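Local coordinates for trehalose monomycolate exporter MmpL3 (Mycobacterium tuberculosis, PDB 7NVH), which exports trehalose monomycolate, a mycolic acid carrier for the mycobacterial cell envelope, as a membrane transporter of the RND permease superfamily, at residues Lys36-Ser41 and Val233-Gln238; Phe302-Leu307 and Thr623-Gly628. All coordinates share one frame; numbering follows the deposited sequence.

Contact 1: residues Lys36-Ser41 and Val233-Gln238; sequences KHVTQS and VHYFAQ. With AV0 (Lauryl Maltose Neopentyl Glycol), chain B.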
loop_
_atom_site.group_PDB
_atom_site.type_symbol
_atom_site.label_atom_id
_atom_site.label_comp_id
_atom_site.label_asym_id
_atom_site.label_seq_id
_atom_site.Cartn_x
_atom_site.Cartn_y
_atom_site.Cartn_z
ATOM N N LYS A 36 -1.762 3.914 17.711
ATOM C CA LYS A 36 -0.845 3.377 18.707
ATOM C C LYS A 36 -0.487 1.924 18.425
ATOM O O LYS A 36 0.658 1.511 18.644
ATOM C CB LYS A 36 -1.453 3.510 20.102
ATOM C CG LYS A 36 -1.699 4.943 20.535
ATOM C CD LYS A 36 -1.811 5.052 22.046
ATOM C CE LYS A 36 -3.176 4.592 22.535
ATOM N NZ LYS A 36 -4.177 5.693 22.507
ATOM N N HIS A 37 -1.443 1.135 17.939
ATOM C CA HIS A 37 -1.283 -0.309 17.825
ATOM C C HIS A 37 -0.811 -0.769 16.453
ATOM O O HIS A 37 -0.667 -1.976 16.241
ATOM C CB HIS A 37 -2.598 -1.008 18.173
ATOM C CG HIS A 37 -2.975 -0.895 19.616
ATOM N ND1 HIS A 37 -3.513 0.252 20.156
ATOM C CD2 HIS A 37 -2.892 -1.785 20.632
ATOM C CE1 HIS A 37 -3.744 0.065 21.442
ATOM N NE2 HIS A 37 -3.377 -1.163 21.757
ATOM N N VAL A 38 -0.569 0.142 15.520
ATOM C CA VAL A 38 -0.075 -0.245 14.205
ATOM C C VAL A 38 1.407 -0.572 14.299
ATOM O O VAL A 38 2.179 0.132 14.960
ATOM C CB VAL A 38 -0.346 0.860 13.171
ATOM C CG1 VAL A 38 -1.826 0.935 12.859
ATOM C CG2 VAL A 38 0.144 2.193 13.683
ATOM N N THR A 39 1.806 -1.655 13.644
ATOM C CA THR A 39 3.184 -2.119 13.645
ATOM C C THR A 39 3.857 -1.797 12.317
ATOM O O THR A 39 3.213 -1.416 11.338
ATOM C CB THR A 39 3.243 -3.625 13.914
ATOM O OG1 THR A 39 4.605 -4.022 14.107
ATOM C CG2 THR A 39 2.667 -4.392 12.741
ATOM N N GLN A 40 5.179 -1.953 12.295
ATOM C CA GLN A 40 5.963 -1.736 11.086
ATOM C C GLN A 40 6.573 -3.023 10.549
ATOM O O GLN A 40 7.367 -2.972 9.603
ATOM C CB GLN A 40 7.067 -0.707 11.339
ATOM C CG GLN A 40 8.009 -1.075 12.465
ATOM C CD GLN A 40 9.075 -0.028 12.683
ATOM O OE1 GLN A 40 8.878 1.145 12.374
ATOM N NE2 GLN A 40 10.217 -0.446 13.211
ATOM N N SER A 41 6.225 -4.169 11.121
ATOM C CA SER A 41 6.744 -5.452 10.681
ATOM C C SER A 41 5.717 -6.165 9.812
ATOM O O SER A 41 4.508 -6.000 9.986
ATOM C CB SER A 41 7.111 -6.330 11.878
ATOM O OG SER A 41 5.949 -6.789 12.545
ATOM N N VAL A 233 -1.254 -5.153 12.613
ATOM C CA VAL A 233 -1.770 -4.256 11.588
ATOM C C VAL A 233 -0.650 -3.302 11.207
ATOM O O VAL A 233 -0.047 -2.666 12.079
ATOM C CB VAL A 233 -3.011 -3.490 12.073
ATOM C CG1 VAL A 233 -3.222 -2.237 11.246
ATOM C CG2 VAL A 233 -4.236 -4.381 12.010
ATOM N N HIS A 234 -0.367 -3.204 9.913
ATOM C CA HIS A 234 0.755 -2.403 9.458
ATOM C C HIS A 234 0.426 -0.913 9.506
ATOM O O HIS A 234 -0.731 -0.504 9.623
ATOM C CB HIS A 234 1.159 -2.801 8.042
ATOM C CG HIS A 234 2.578 -2.468 7.709
ATOM N ND1 HIS A 234 2.937 -1.309 7.058
ATOM C CD2 HIS A 234 3.730 -3.135 7.951
ATOM C CE1 HIS A 234 4.247 -1.279 6.907
ATOM N NE2 HIS A 234 4.753 -2.375 7.441
ATOM N N TYR A 235 1.480 -0.098 9.418
ATOM C CA TYR A 235 1.306 1.349 9.389
ATOM C C TYR A 235 0.556 1.789 8.140
ATOM O O TYR A 235 -0.244 2.729 8.186
ATOM C CB TYR A 235 2.665 2.042 9.461
ATOM C CG TYR A 235 3.109 2.404 10.856
ATOM C CD1 TYR A 235 3.995 1.597 11.554
ATOM C CD2 TYR A 235 2.653 3.560 11.473
ATOM C CE1 TYR A 235 4.408 1.925 12.830
ATOM C CE2 TYR A 235 3.063 3.898 12.749
ATOM C CZ TYR A 235 3.940 3.075 13.423
ATOM O OH TYR A 235 4.353 3.402 14.694
ATOM N N PHE A 236 0.809 1.126 7.010
ATOM C CA PHE A 236 0.159 1.469 5.752
ATOM C C PHE A 236 -1.334 1.190 5.747
ATOM O O PHE A 236 -1.997 1.515 4.756
ATOM C CB PHE A 236 0.800 0.705 4.599
ATOM C CG PHE A 236 1.847 1.478 3.870
ATOM C CD1 PHE A 236 1.624 1.906 2.576
ATOM C CD2 PHE A 236 3.050 1.779 4.474
ATOM C CE1 PHE A 236 2.580 2.618 1.897
ATOM C CE2 PHE A 236 4.015 2.493 3.799
ATOM C CZ PHE A 236 3.779 2.915 2.510
ATOM N N ALA A 237 -1.880 0.598 6.808
ATOM C CA ALA A 237 -3.302 0.283 6.813
ATOM C C ALA A 237 -4.147 1.545 6.717
ATOM O O ALA A 237 -5.127 1.585 5.967
ATOM C CB ALA A 237 -3.661 -0.510 8.068
ATOM N N GLN A 238 -3.775 2.594 7.449
ATOM C CA GLN A 238 -4.625 3.781 7.508
ATOM C C GLN A 238 -4.538 4.678 6.273
ATOM O O GLN A 238 -5.578 5.235 5.881
ATOM C CB GLN A 238 -4.355 4.537 8.815
ATOM C CG GLN A 238 -2.903 4.804 9.155
ATOM C CD GLN A 238 -2.729 5.343 10.558
ATOM O OE1 GLN A 238 -3.704 5.598 11.263
ATOM N NE2 GLN A 238 -1.481 5.511 10.976
HETATM C C1 AV0 B . 13.208 -3.856 10.089
HETATM O O1 AV0 B . 13.285 -2.894 9.093
HETATM C C2 AV0 B . 11.848 -4.525 10.070
HETATM O O2 AV0 B . 10.844 -3.536 10.303
HETATM C C3 AV0 B . 11.747 -5.583 11.127
HETATM O O3 AV0 B . 10.504 -6.307 10.905
HETATM C C4 AV0 B . 12.883 -6.547 11.126
HETATM O O4 AV0 B . 12.921 -7.249 12.421
HETATM C C5 AV0 B . 14.256 -5.898 10.935
HETATM O O5 AV0 B . 14.277 -4.860 9.875
HETATM C C6 AV0 B . 15.245 -6.958 10.578
HETATM O O6 AV0 B . 15.931 -6.575 9.413
HETATM C CAA AV0 B . 4.617 3.834 6.970
HETATM C CAB AV0 B . 24.321 2.590 12.162
HETATM O OAI AV0 B . 9.854 -8.872 10.119
HETATM O OAJ AV0 B . 25.070 -0.668 3.704
HETATM O OAL AV0 B . 17.431 -1.966 1.257
HETATM O OAN AV0 B . 21.347 -1.884 5.532
HETATM O OAP AV0 B . 19.497 -0.924 7.417
HETATM O OAQ AV0 B . 13.233 -11.917 11.581
HETATM O OAR AV0 B . 24.038 -1.609 0.621
HETATM O OAS AV0 B . 10.781 -10.613 13.926
HETATM O OAT AV0 B . 21.745 -0.999 -1.019
HETATM O OAU AV0 B . 14.206 -9.648 13.100
HETATM O OAV AV0 B . 19.349 -0.927 0.413
HETATM C CAW AV0 B . 5.881 3.332 7.644
HETATM C CAX AV0 B . 23.251 3.394 11.358
HETATM C CAY AV0 B . 5.831 1.817 7.754
HETATM C CAZ AV0 B . 22.265 2.407 10.671
HETATM C CBA AV0 B . 7.221 1.289 8.111
HETATM C CBB AV0 B . 21.255 3.214 9.825
HETATM C CBC AV0 B . 8.251 1.851 7.113
HETATM C CBD AV0 B . 20.354 2.248 8.993
HETATM C CBE AV0 B . 9.585 1.046 7.230
HETATM C CBF AV0 B . 19.089 3.008 8.546
HETATM C CBG AV0 B . 10.109 1.090 8.728
HETATM C CBH AV0 B . 18.114 2.022 7.798
HETATM C CBI AV0 B . 10.979 -0.193 9.007
HETATM C CBJ AV0 B . 16.659 2.274 8.290
HETATM C CBK AV0 B . 12.527 0.162 8.876
HETATM C CBL AV0 B . 15.688 1.234 7.630
HETATM C CBM AV0 B . 10.140 -10.008 10.902
HETATM C CBN AV0 B . 24.205 0.187 2.997
HETATM C CBP AV0 B . 17.697 -2.715 2.420
HETATM C CBQ AV0 B . 13.157 -0.613 7.645
HETATM C CBR AV0 B . 15.391 0.096 8.667
HETATM C CBS AV0 B . 14.597 -2.309 9.004
HETATM C CBT AV0 B . 15.396 -1.550 6.667
HETATM O OBV AV0 B . 16.807 -1.640 6.946
HETATM O OBX AV0 B . 17.197 -1.962 4.656
HETATM O OBY AV0 B . 12.352 -9.020 10.985
HETATM O OBZ AV0 B . 21.782 0.080 3.054
HETATM O OCB AV0 B . 20.478 -1.837 2.831
HETATM C CCC AV0 B . 11.610 -10.293 10.860
HETATM C CCD AV0 B . 22.983 -0.586 2.538
HETATM C CCF AV0 B . 18.132 -1.788 3.530
HETATM C CCH AV0 B . 20.004 -1.418 5.156
HETATM C CCJ AV0 B . 17.646 -1.293 5.891
HETATM C CCL AV0 B . 19.082 -1.683 6.263
HETATM C CCM AV0 B . 14.624 -1.080 7.994
HETATM C CCN AV0 B . 11.977 -11.308 11.946
HETATM C CCO AV0 B . 23.004 -0.681 1.011
HETATM C CCQ AV0 B . 19.575 -2.122 3.915
HETATM C CCR AV0 B . 12.244 -8.471 12.346
HETATM C CCS AV0 B . 20.540 -0.501 2.496
HETATM C CCT AV0 B . 12.113 -10.753 13.316
HETATM C CCU AV0 B . 21.710 -1.152 0.442
HETATM C CCV AV0 B . 12.811 -9.444 13.370
HETATM C CCW AV0 B . 20.575 -0.398 0.973
#

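Contact 2: residues Phe302-Leu307 and Thr623-Gly628; sequences FPQGFL and TAPVIG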
loop_
_atom_site.group_PDB
_atom_site.type_symbol
_atom_site.label_atom_id
_atom_site.label_comp_id
_atom_site.label_asym_id
_atom_site.label_seq_id
_atom_site.Cartn_x
_atom_site.Cartn_y
_atom_site.Cartn_z
ATOM N N PHE A 302 -0.467 -14.550 -0.054
ATOM C CA PHE A 302 0.914 -14.143 0.139
ATOM C C PHE A 302 1.272 -14.185 1.623
ATOM O O PHE A 302 0.450 -13.832 2.473
ATOM C CB PHE A 302 1.133 -12.743 -0.422
ATOM C CG PHE A 302 0.936 -12.655 -1.904
ATOM C CD1 PHE A 302 1.229 -13.732 -2.716
ATOM C CD2 PHE A 302 0.440 -11.504 -2.483
ATOM C CE1 PHE A 302 1.043 -13.656 -4.077
ATOM C CE2 PHE A 302 0.255 -11.425 -3.844
ATOM C CZ PHE A 302 0.554 -12.503 -4.640
ATOM N N PRO A 303 2.493 -14.607 1.965
ATOM C CA PRO A 303 2.851 -14.771 3.380
ATOM C C PRO A 303 3.269 -13.489 4.081
ATOM O O PRO A 303 3.444 -13.512 5.307
ATOM C CB PRO A 303 4.017 -15.762 3.320
ATOM C CG PRO A 303 4.660 -15.475 2.009
ATOM C CD PRO A 303 3.561 -15.072 1.064
ATOM N N GLN A 304 3.437 -12.384 3.361
ATOM C CA GLN A 304 3.846 -11.137 3.993
ATOM C C GLN A 304 2.747 -10.625 4.912
ATOM O O GLN A 304 1.585 -10.522 4.511
ATOM C CB GLN A 304 4.174 -10.088 2.934
ATOM C CG GLN A 304 5.574 -10.190 2.368
ATOM C CD GLN A 304 5.645 -11.093 1.157
ATOM O OE1 GLN A 304 5.167 -12.225 1.184
ATOM N NE2 GLN A 304 6.244 -10.595 0.084
ATOM N N GLY A 305 3.117 -10.296 6.152
ATOM C CA GLY A 305 2.154 -9.733 7.081
ATOM C C GLY A 305 1.706 -8.336 6.716
ATOM O O GLY A 305 0.653 -7.891 7.183
ATOM N N PHE A 306 2.492 -7.631 5.903
ATOM C CA PHE A 306 2.059 -6.344 5.372
ATOM C C PHE A 306 0.834 -6.515 4.485
ATOM O O PHE A 306 -0.201 -5.871 4.695
ATOM C CB PHE A 306 3.219 -5.707 4.604
ATOM C CG PHE A 306 2.827 -4.556 3.722
ATOM C CD1 PHE A 306 2.808 -3.266 4.216
ATOM C CD2 PHE A 306 2.519 -4.758 2.389
ATOM C CE1 PHE A 306 2.465 -2.204 3.405
ATOM C CE2 PHE A 306 2.171 -3.700 1.576
ATOM C CZ PHE A 306 2.146 -2.422 2.085
ATOM N N LEU A 307 0.922 -7.418 3.507
ATOM C CA LEU A 307 -0.171 -7.597 2.559
ATOM C C LEU A 307 -1.411 -8.159 3.237
ATOM O O LEU A 307 -2.533 -7.785 2.887
ATOM C CB LEU A 307 0.278 -8.499 1.414
ATOM C CG LEU A 307 1.112 -7.776 0.358
ATOM C CD1 LEU A 307 1.394 -8.676 -0.819
ATOM C CD2 LEU A 307 0.403 -6.514 -0.094
ATOM N N THR A 623 9.176 -1.694 -3.997
ATOM C CA THR A 623 8.976 -2.697 -2.961
ATOM C C THR A 623 8.010 -3.758 -3.469
ATOM O O THR A 623 6.947 -3.427 -4.004
ATOM C CB THR A 623 8.442 -2.056 -1.680
ATOM O OG1 THR A 623 9.272 -0.946 -1.322
ATOM C CG2 THR A 623 8.450 -3.055 -0.543
ATOM N N ALA A 624 8.384 -5.027 -3.305
ATOM C CA ALA A 624 7.610 -6.113 -3.902
ATOM C C ALA A 624 6.182 -6.209 -3.373
ATOM O O ALA A 624 5.258 -6.340 -4.193
ATOM C CB ALA A 624 8.363 -7.437 -3.726
ATOM N N PRO A 625 5.919 -6.179 -2.058
ATOM C CA PRO A 625 4.515 -6.246 -1.613
ATOM C C PRO A 625 3.652 -5.120 -2.152
ATOM O O PRO A 625 2.476 -5.337 -2.479
ATOM C CB PRO A 625 4.637 -6.186 -0.086
ATOM C CG PRO A 625 5.975 -6.744 0.195
ATOM C CD PRO A 625 6.842 -6.233 -0.910
ATOM N N VAL A 626 4.209 -3.913 -2.261
ATOM C CA VAL A 626 3.422 -2.796 -2.763
ATOM C C VAL A 626 3.089 -3.000 -4.232
ATOM O O VAL A 626 2.067 -2.508 -4.713
ATOM C CB VAL A 626 4.161 -1.470 -2.520
ATOM C CG1 VAL A 626 3.345 -0.302 -3.038
ATOM C CG2 VAL A 626 4.439 -1.306 -1.055
ATOM N N ILE A 627 3.923 -3.736 -4.967
ATOM C CA ILE A 627 3.587 -4.062 -6.348
ATOM C C ILE A 627 2.341 -4.934 -6.400
ATOM O O ILE A 627 1.450 -4.721 -7.231
ATOM C CB ILE A 627 4.783 -4.733 -7.047
ATOM C CG1 ILE A 627 5.971 -3.776 -7.076
ATOM C CG2 ILE A 627 4.408 -5.158 -8.454
ATOM C CD1 ILE A 627 5.636 -2.417 -7.641
ATOM N N GLY A 628 2.254 -5.928 -5.515
ATOM C CA GLY A 628 1.049 -6.736 -5.447
ATOM C C GLY A 628 -0.168 -5.928 -5.041
ATOM O O GLY A 628 -1.260 -6.109 -5.588
#

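Contact 1: residues Lys36-Ser41 and Val233-Gln238
Val38-Thr39 and Val233-His234 pair in parallel, briefly and weakly, with Thr39 beside His234; one nearly straight bond runs from Thr39 N to Val233 O (2.6 Å) and enters almost along the C=O axis. His234 CA also lies against Thr39 O in a CA-H...O contact.

Tyr235 lies across the end of this pairing. Its CB starts beside the detergent, 3.6 Å from AV0 CAY. Farther out, CD1 lies near Thr39 O, and the backbone N and CA of Gln40 stand at the ring's edge. Over one face sits Val38 CG2, 3.8 Å from the Tyr235 ring centroid and 22° off its normal, a CH-pi contact in which the two side chains cross at about a right angle. At the tip, OH passes 3.9 Å from Val38 O. Val38 can serve two neighbours because its methyls diverge: CG2, placed between backbone N and carbonyl carbon, covers the tyrosine, while CG1 meets Val233 CG1 at 3.8 Å.

His234, with CG anti to its backbone N (chi1 -156°), turns one ring face beneath Thr39 O. Its ND1 accepts from Phe236 N in the ring plane at 3.2 Å, capping the type I turn His234-Ala237 that leads into helix 237-246 and fixing the ring's rotation. The polar ends of Thr39 and Gln40 are bound by Asp140 and Asp139, respectively.

Beyond the strands, lauryl maltose neopentyl glycol is touched by Ser41 at a sugar, by Gln40 through CB at an alkyl tail, and by His234, Tyr235 and Phe236 along that tail. The arrangement is thus a minimal parallel beta pair set before a capped helix start, forming part of the wall of the pocket that holds the detergent in this structure.

Contact 2: residues Phe302-Leu307 and Thr623-Gly628
Pro625, in the first turn of helix 624-654, is the residue against which the start of helix 305-336 packs, and it has more surface buried here than any other residue. Phe306 reaches it with CG anti to its backbone N (chi1 165°), so that the ring crosses the proline obliquely and CD2 stands 3.6 Å from Pro625 CB. At the far end of the ring CZ meets Val626 CG2 at 4.0 Å.

Leu307 approaches the proline at about a right angle. Its branch point CG lies 3.9 Å from Pro625 CB, whereas methyl CD2 lies by the carbonyl, 3.4 Å from Pro625 O. Gln304 adds a third touch: its chain bends at chi2 (90°) and brings NE2 within 3.9 Å of Pro625 CG, van der Waals contact with an amide rather than a polar bond.

Phe306 is also stacked on Phe43, and helix 544-556 flanks both Gln304 and Ala624. The interface is mostly apolar, with a carbonyl oxygen and an amide nitrogen touching carbon, and it joins helices from the two MMPL family regions. Without a directional bond between the segments, their fit rests on shape and burial.

Both contacts are buried, their centres about 14 Å apart, yet they differ in what they join and how. Contact 1 ties the chain after helix 34-37 to the entry of helix 237-246, mixing backbone pairing and polar capping with direct detergent contact. Contact 2 sets helix 305-336 against helix 624-654 through apolar side chains, with the bound detergent about 7 Å from the side chain of Phe306. No helix is shared. The bridge is Phe306, which packs edge-to-face with His234, Phe306 CD1 lying 3.5 Å from His234 ND1, and also touches Phe236. Through Phe306 the pocket wall and the helix interface are in direct contact.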